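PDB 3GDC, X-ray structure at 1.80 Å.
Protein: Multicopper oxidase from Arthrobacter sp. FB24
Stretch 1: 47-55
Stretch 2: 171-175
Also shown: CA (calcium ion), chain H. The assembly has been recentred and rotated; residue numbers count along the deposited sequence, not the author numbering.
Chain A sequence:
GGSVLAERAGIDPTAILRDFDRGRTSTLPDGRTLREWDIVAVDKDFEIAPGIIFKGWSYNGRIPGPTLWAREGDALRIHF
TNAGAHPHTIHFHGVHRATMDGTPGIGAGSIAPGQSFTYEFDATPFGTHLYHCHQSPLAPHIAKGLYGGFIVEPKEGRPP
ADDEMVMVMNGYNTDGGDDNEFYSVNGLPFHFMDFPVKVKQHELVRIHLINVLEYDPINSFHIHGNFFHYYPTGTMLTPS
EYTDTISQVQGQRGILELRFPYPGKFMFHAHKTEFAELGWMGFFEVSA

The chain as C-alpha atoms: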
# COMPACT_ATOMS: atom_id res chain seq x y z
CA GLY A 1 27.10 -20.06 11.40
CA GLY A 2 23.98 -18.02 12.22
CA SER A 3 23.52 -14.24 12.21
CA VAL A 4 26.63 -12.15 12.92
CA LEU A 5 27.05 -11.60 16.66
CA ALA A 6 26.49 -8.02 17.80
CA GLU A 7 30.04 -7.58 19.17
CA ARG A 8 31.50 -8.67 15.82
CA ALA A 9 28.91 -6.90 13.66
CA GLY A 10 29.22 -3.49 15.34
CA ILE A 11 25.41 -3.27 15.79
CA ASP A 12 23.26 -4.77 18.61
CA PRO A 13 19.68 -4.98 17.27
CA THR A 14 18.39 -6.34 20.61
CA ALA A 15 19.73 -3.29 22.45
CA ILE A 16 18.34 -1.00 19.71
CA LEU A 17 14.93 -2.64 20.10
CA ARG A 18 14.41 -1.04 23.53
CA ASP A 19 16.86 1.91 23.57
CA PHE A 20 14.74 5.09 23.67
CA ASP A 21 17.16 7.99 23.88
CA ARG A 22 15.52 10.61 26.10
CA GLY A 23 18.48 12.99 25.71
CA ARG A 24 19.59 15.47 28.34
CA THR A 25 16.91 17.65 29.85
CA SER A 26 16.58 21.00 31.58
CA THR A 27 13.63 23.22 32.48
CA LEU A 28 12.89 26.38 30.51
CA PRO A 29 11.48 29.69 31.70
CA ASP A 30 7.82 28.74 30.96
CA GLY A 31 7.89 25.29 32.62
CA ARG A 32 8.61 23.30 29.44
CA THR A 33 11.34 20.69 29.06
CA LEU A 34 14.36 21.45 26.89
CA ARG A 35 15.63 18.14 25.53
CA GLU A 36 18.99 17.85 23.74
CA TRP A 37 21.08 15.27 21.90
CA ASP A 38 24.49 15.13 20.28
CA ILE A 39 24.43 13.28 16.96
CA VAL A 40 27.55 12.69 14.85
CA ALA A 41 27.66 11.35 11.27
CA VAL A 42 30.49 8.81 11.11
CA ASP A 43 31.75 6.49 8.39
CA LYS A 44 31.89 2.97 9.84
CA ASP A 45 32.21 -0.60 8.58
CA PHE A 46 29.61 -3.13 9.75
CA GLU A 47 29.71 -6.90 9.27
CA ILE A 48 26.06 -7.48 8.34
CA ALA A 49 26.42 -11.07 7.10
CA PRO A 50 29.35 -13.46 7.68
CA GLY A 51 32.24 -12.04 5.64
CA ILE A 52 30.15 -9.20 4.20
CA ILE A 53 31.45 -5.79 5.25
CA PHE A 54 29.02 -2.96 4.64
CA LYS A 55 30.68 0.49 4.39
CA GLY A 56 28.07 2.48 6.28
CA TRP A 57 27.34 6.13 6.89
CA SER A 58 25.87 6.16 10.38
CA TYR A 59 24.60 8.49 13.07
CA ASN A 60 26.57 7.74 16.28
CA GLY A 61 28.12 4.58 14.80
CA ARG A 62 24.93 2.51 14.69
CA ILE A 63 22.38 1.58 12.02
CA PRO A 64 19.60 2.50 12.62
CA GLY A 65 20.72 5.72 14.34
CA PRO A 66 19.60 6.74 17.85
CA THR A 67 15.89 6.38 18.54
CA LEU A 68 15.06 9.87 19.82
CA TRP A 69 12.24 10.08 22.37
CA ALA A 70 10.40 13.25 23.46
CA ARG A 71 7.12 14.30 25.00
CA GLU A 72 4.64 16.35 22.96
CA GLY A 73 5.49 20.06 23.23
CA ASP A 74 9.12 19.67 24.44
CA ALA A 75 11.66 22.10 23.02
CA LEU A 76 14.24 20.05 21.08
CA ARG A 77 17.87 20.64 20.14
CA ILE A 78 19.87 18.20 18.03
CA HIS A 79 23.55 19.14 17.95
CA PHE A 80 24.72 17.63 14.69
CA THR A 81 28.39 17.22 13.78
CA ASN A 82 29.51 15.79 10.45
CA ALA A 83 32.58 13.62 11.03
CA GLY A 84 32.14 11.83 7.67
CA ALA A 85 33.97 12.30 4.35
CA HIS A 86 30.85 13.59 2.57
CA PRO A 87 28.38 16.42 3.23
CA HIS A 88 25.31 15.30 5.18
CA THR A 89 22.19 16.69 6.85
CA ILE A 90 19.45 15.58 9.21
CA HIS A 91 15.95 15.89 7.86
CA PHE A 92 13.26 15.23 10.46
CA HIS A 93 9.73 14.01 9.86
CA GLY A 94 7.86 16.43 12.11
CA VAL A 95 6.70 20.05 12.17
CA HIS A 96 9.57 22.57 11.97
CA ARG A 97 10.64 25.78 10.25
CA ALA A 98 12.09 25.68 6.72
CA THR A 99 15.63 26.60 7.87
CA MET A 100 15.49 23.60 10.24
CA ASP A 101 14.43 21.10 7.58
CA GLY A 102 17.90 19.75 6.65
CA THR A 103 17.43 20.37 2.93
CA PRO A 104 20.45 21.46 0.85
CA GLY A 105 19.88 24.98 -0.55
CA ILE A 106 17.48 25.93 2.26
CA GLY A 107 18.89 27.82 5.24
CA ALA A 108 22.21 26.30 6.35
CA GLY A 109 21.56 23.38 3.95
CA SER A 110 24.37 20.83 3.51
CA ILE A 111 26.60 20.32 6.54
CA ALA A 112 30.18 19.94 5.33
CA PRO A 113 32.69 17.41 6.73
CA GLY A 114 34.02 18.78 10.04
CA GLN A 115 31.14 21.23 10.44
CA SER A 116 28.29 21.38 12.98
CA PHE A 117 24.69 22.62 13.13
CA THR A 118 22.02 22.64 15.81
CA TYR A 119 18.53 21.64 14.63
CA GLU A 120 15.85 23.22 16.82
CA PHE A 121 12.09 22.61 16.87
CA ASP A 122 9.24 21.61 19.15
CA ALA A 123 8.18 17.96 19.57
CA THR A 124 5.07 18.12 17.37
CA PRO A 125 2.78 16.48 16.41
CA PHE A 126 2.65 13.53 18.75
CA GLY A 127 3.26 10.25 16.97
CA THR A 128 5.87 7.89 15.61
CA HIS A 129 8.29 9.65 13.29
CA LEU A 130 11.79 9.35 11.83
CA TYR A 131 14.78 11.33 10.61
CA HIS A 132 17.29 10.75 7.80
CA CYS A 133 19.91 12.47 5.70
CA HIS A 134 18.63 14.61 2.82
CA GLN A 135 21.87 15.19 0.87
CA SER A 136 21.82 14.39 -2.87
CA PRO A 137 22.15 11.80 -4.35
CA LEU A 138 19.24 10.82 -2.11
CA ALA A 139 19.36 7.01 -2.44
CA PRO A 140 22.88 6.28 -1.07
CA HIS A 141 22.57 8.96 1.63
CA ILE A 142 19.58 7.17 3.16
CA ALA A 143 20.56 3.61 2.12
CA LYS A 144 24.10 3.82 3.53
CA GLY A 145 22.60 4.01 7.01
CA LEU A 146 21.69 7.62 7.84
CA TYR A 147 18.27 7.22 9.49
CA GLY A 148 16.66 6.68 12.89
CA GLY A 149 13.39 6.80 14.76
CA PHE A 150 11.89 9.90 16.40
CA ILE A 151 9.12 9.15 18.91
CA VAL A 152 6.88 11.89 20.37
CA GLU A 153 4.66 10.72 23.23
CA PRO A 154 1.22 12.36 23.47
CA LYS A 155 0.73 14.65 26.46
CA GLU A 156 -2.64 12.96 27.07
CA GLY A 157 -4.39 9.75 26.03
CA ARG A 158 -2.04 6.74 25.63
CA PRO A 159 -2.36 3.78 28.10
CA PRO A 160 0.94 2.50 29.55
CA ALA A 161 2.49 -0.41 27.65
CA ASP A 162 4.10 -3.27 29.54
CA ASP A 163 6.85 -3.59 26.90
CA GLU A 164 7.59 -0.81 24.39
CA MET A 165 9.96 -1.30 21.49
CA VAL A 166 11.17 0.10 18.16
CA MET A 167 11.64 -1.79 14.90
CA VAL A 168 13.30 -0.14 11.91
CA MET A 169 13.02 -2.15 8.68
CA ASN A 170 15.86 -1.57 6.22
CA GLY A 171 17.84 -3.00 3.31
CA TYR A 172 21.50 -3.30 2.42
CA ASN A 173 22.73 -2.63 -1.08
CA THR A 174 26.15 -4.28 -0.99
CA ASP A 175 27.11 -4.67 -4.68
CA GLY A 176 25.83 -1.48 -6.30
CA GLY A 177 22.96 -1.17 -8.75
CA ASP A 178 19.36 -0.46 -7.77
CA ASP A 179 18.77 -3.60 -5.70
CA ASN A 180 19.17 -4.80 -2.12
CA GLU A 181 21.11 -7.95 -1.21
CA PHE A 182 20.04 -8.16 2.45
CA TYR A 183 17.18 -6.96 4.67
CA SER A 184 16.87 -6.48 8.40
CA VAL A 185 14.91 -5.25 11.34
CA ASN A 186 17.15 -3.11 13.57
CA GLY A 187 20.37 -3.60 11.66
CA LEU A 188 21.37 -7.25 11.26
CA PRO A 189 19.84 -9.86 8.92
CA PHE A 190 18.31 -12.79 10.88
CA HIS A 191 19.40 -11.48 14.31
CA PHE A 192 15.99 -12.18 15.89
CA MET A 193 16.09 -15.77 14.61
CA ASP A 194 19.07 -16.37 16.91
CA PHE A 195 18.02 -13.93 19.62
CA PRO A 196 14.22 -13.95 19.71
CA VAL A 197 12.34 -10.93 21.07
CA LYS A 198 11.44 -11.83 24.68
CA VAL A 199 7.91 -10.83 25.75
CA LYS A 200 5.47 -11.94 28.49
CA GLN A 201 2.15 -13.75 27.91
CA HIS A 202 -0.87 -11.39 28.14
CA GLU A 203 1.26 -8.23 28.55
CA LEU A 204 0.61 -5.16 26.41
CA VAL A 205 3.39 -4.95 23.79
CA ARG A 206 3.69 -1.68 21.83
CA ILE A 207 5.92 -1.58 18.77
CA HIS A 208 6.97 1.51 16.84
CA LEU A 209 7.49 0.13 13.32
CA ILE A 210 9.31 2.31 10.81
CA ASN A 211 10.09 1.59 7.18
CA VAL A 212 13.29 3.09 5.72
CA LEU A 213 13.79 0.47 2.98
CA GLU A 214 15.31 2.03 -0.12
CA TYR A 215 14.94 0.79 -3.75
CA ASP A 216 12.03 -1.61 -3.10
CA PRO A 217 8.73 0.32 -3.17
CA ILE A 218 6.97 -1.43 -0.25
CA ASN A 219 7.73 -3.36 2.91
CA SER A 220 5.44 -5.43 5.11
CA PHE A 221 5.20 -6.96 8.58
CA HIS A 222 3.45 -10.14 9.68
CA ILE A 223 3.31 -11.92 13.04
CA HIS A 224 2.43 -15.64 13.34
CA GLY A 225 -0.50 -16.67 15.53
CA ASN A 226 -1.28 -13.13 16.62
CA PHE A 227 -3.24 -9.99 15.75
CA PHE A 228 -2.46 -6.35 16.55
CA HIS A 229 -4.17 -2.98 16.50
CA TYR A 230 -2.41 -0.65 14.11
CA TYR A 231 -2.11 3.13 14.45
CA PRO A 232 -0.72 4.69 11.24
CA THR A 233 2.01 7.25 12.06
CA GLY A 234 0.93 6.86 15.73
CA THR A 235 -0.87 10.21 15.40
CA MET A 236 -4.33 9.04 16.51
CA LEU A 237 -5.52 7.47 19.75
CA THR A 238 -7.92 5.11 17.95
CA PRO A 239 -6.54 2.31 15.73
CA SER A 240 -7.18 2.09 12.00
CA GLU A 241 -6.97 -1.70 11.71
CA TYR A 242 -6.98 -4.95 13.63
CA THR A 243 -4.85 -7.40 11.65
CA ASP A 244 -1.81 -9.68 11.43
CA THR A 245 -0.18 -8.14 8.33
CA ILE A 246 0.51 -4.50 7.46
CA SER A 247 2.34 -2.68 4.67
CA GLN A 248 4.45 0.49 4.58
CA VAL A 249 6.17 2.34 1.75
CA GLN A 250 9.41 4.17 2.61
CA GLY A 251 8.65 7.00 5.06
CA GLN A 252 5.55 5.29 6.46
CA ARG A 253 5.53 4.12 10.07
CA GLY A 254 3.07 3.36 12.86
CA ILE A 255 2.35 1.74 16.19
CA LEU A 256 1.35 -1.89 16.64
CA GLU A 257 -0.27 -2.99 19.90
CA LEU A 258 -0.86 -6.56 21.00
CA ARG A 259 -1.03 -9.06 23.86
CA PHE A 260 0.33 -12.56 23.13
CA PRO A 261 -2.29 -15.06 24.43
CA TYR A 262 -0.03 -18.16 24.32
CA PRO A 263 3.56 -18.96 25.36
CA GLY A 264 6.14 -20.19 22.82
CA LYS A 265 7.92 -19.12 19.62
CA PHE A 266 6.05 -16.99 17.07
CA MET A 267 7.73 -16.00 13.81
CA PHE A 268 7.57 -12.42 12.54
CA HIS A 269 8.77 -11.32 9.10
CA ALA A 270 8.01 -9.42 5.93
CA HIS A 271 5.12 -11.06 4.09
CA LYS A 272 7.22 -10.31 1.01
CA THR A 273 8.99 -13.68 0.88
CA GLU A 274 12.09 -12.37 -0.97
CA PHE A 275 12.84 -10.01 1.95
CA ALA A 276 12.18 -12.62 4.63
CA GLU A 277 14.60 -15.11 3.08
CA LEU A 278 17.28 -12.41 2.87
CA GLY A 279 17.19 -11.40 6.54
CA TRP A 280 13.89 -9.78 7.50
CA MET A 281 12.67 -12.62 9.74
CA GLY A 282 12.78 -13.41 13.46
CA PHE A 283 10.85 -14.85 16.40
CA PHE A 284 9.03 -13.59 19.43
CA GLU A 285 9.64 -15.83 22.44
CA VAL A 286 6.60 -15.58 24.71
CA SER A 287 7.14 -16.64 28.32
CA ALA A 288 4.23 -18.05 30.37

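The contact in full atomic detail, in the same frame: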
# COMPACT_ATOMS: atom_id res chain seq x y z
N GLU A 47 29.83 -5.56 9.83
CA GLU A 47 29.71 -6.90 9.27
C GLU A 47 28.27 -7.37 9.39
O GLU A 47 27.85 -7.86 10.44
CB GLU A 47 30.68 -7.88 9.95
CG GLU A 47 30.66 -9.26 9.29
CD GLU A 47 31.84 -10.13 9.67
OE1 GLU A 47 32.65 -9.75 10.54
OE2 GLU A 47 31.96 -11.23 9.08
N ILE A 48 27.50 -7.22 8.31
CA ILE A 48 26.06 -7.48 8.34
C ILE A 48 25.68 -8.95 8.10
O ILE A 48 24.63 -9.42 8.56
CB ILE A 48 25.28 -6.55 7.38
CG1 ILE A 48 25.88 -6.59 5.97
CG2 ILE A 48 25.29 -5.11 7.94
CD1 ILE A 48 24.92 -6.19 4.86
N ALA A 49 26.54 -9.64 7.36
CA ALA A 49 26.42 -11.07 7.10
C ALA A 49 27.84 -11.64 7.20
O ALA A 49 28.81 -10.90 7.00
CB ALA A 49 25.83 -11.30 5.71
N PRO A 50 27.98 -12.94 7.54
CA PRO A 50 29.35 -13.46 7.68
C PRO A 50 30.23 -13.17 6.46
O PRO A 50 29.93 -13.62 5.35
CB PRO A 50 29.13 -14.97 7.86
CG PRO A 50 27.77 -15.07 8.49
CD PRO A 50 26.97 -13.98 7.81
N GLY A 51 31.28 -12.39 6.69
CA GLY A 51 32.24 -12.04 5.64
C GLY A 51 31.85 -10.88 4.74
O GLY A 51 32.59 -10.52 3.82
N ILE A 52 30.68 -10.29 5.01
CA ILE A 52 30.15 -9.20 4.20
C ILE A 52 30.26 -7.90 4.98
O ILE A 52 29.54 -7.69 5.96
CB ILE A 52 28.68 -9.46 3.78
CG1 ILE A 52 28.54 -10.81 3.04
CG2 ILE A 52 28.14 -8.30 2.94
CD1 ILE A 52 29.27 -10.91 1.69
N ILE A 53 31.18 -7.04 4.55
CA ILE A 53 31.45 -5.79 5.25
C ILE A 53 30.77 -4.65 4.53
O ILE A 53 31.13 -4.31 3.40
CB ILE A 53 32.96 -5.50 5.39
CG1 ILE A 53 33.70 -6.70 6.01
CG2 ILE A 53 33.19 -4.21 6.18
CD1 ILE A 53 33.14 -7.17 7.36
N PHE A 54 29.78 -4.06 5.20
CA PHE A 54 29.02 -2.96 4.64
C PHE A 54 29.69 -1.65 5.08
O PHE A 54 29.86 -1.42 6.28
CB PHE A 54 27.57 -3.03 5.15
CG PHE A 54 26.67 -1.98 4.56
CD1 PHE A 54 26.17 -2.13 3.26
CD2 PHE A 54 26.30 -0.86 5.30
CE1 PHE A 54 25.33 -1.16 2.70
CE2 PHE A 54 25.45 0.11 4.75
CZ PHE A 54 24.97 -0.04 3.45
N LYS A 55 30.10 -0.83 4.11
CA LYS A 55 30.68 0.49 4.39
C LYS A 55 29.53 1.46 4.62
O LYS A 55 28.92 1.97 3.67
CB LYS A 55 31.57 0.96 3.23
CG LYS A 55 32.66 -0.05 2.83
CD LYS A 55 33.79 0.62 2.04
CE LYS A 55 34.64 1.54 2.92
NZ LYS A 55 35.41 0.80 3.96
N GLY A 171 17.22 -2.15 4.32
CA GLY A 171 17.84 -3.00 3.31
C GLY A 171 19.28 -2.61 3.15
O GLY A 171 19.67 -1.47 3.46
N TYR A 172 20.09 -3.55 2.67
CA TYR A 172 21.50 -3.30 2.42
C TYR A 172 21.83 -3.60 0.98
O TYR A 172 21.65 -4.72 0.51
CB TYR A 172 22.38 -4.15 3.34
CG TYR A 172 22.26 -3.75 4.80
CD1 TYR A 172 22.81 -2.56 5.27
CD2 TYR A 172 21.56 -4.55 5.70
CE1 TYR A 172 22.69 -2.18 6.60
CE2 TYR A 172 21.43 -4.19 7.04
CZ TYR A 172 22.00 -2.99 7.47
OH TYR A 172 21.88 -2.59 8.78
N ASN A 173 22.27 -2.55 0.29
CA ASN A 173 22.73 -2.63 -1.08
C ASN A 173 24.25 -2.76 -1.04
O ASN A 173 24.98 -1.77 -0.84
CB ASN A 173 22.29 -1.37 -1.85
CG ASN A 173 22.71 -1.38 -3.31
OD1 ASN A 173 23.40 -2.30 -3.77
ND2 ASN A 173 22.28 -0.37 -4.05
N THR A 174 24.73 -3.99 -1.19
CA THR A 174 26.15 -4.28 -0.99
C THR A 174 26.99 -4.28 -2.27
O THR A 174 28.20 -4.08 -2.21
CB THR A 174 26.34 -5.62 -0.25
OG1 THR A 174 25.84 -6.68 -1.07
CG2 THR A 174 25.58 -5.63 1.08
N ASP A 175 26.36 -4.49 -3.43
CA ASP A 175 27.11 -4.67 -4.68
C ASP A 175 26.82 -3.63 -5.76
O ASP A 175 27.13 -3.84 -6.93
CB ASP A 175 26.93 -6.11 -5.22
CG ASP A 175 25.47 -6.43 -5.60
OD1 ASP A 175 24.68 -5.50 -5.91
OD2 ASP A 175 25.12 -7.63 -5.61
CA CA H . 22.75 -4.19 -5.14
O HOH W 1 29.33 -4.18 1.01

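Stretch 1 is a hairpin. A type II turn from Ala49 to Ile52 reverses the chain, closed by Ile52 N to Ala49 O at 2.8 Å. Gly51 takes a positive phi that favours glycine, and its N donates to Glu47 OE2 at 2.7 Å. Stretch 2 leaves a strand at Tyr172 and continues as loop. The closest CA atoms are those of Phe54 and Thr174, 6.5 Å apart.

No direct hydrogen bond joins the stretches; the contact is mainly apolar. Ile48, Phe54 and Tyr172 are buried, and their branched and aromatic side chains give the carbon surface that packs; the stretches bury 285 Å² in all. Ile48, Ile52 and Phe54 point toward stretch 2, while Ile53 points away. Ile48 CG2 lies over the Tyr172 ring face, 4.0 Å from the centroid, and Ile48 CD1 reaches Tyr172 CB at 3.6 Å. The edge of the tyrosine ring meets the face of Phe54, with Phe54 CZ 3.8 Å from Tyr172 CD1. Asn173 O sits at the Phe54 ring edge, 3.6 Å from Phe54 CE1.

The methyl of Thr174 extends the apolar surface: its CG2 is 3.9 Å from Ile48 CD1. One water donates to Ile53 O at 3.0 Å and weakly to Thr174 O at 3.4 Å, bridging the backbones. Asn173 points away, and its OD1 binds calcium at 2.4 Å.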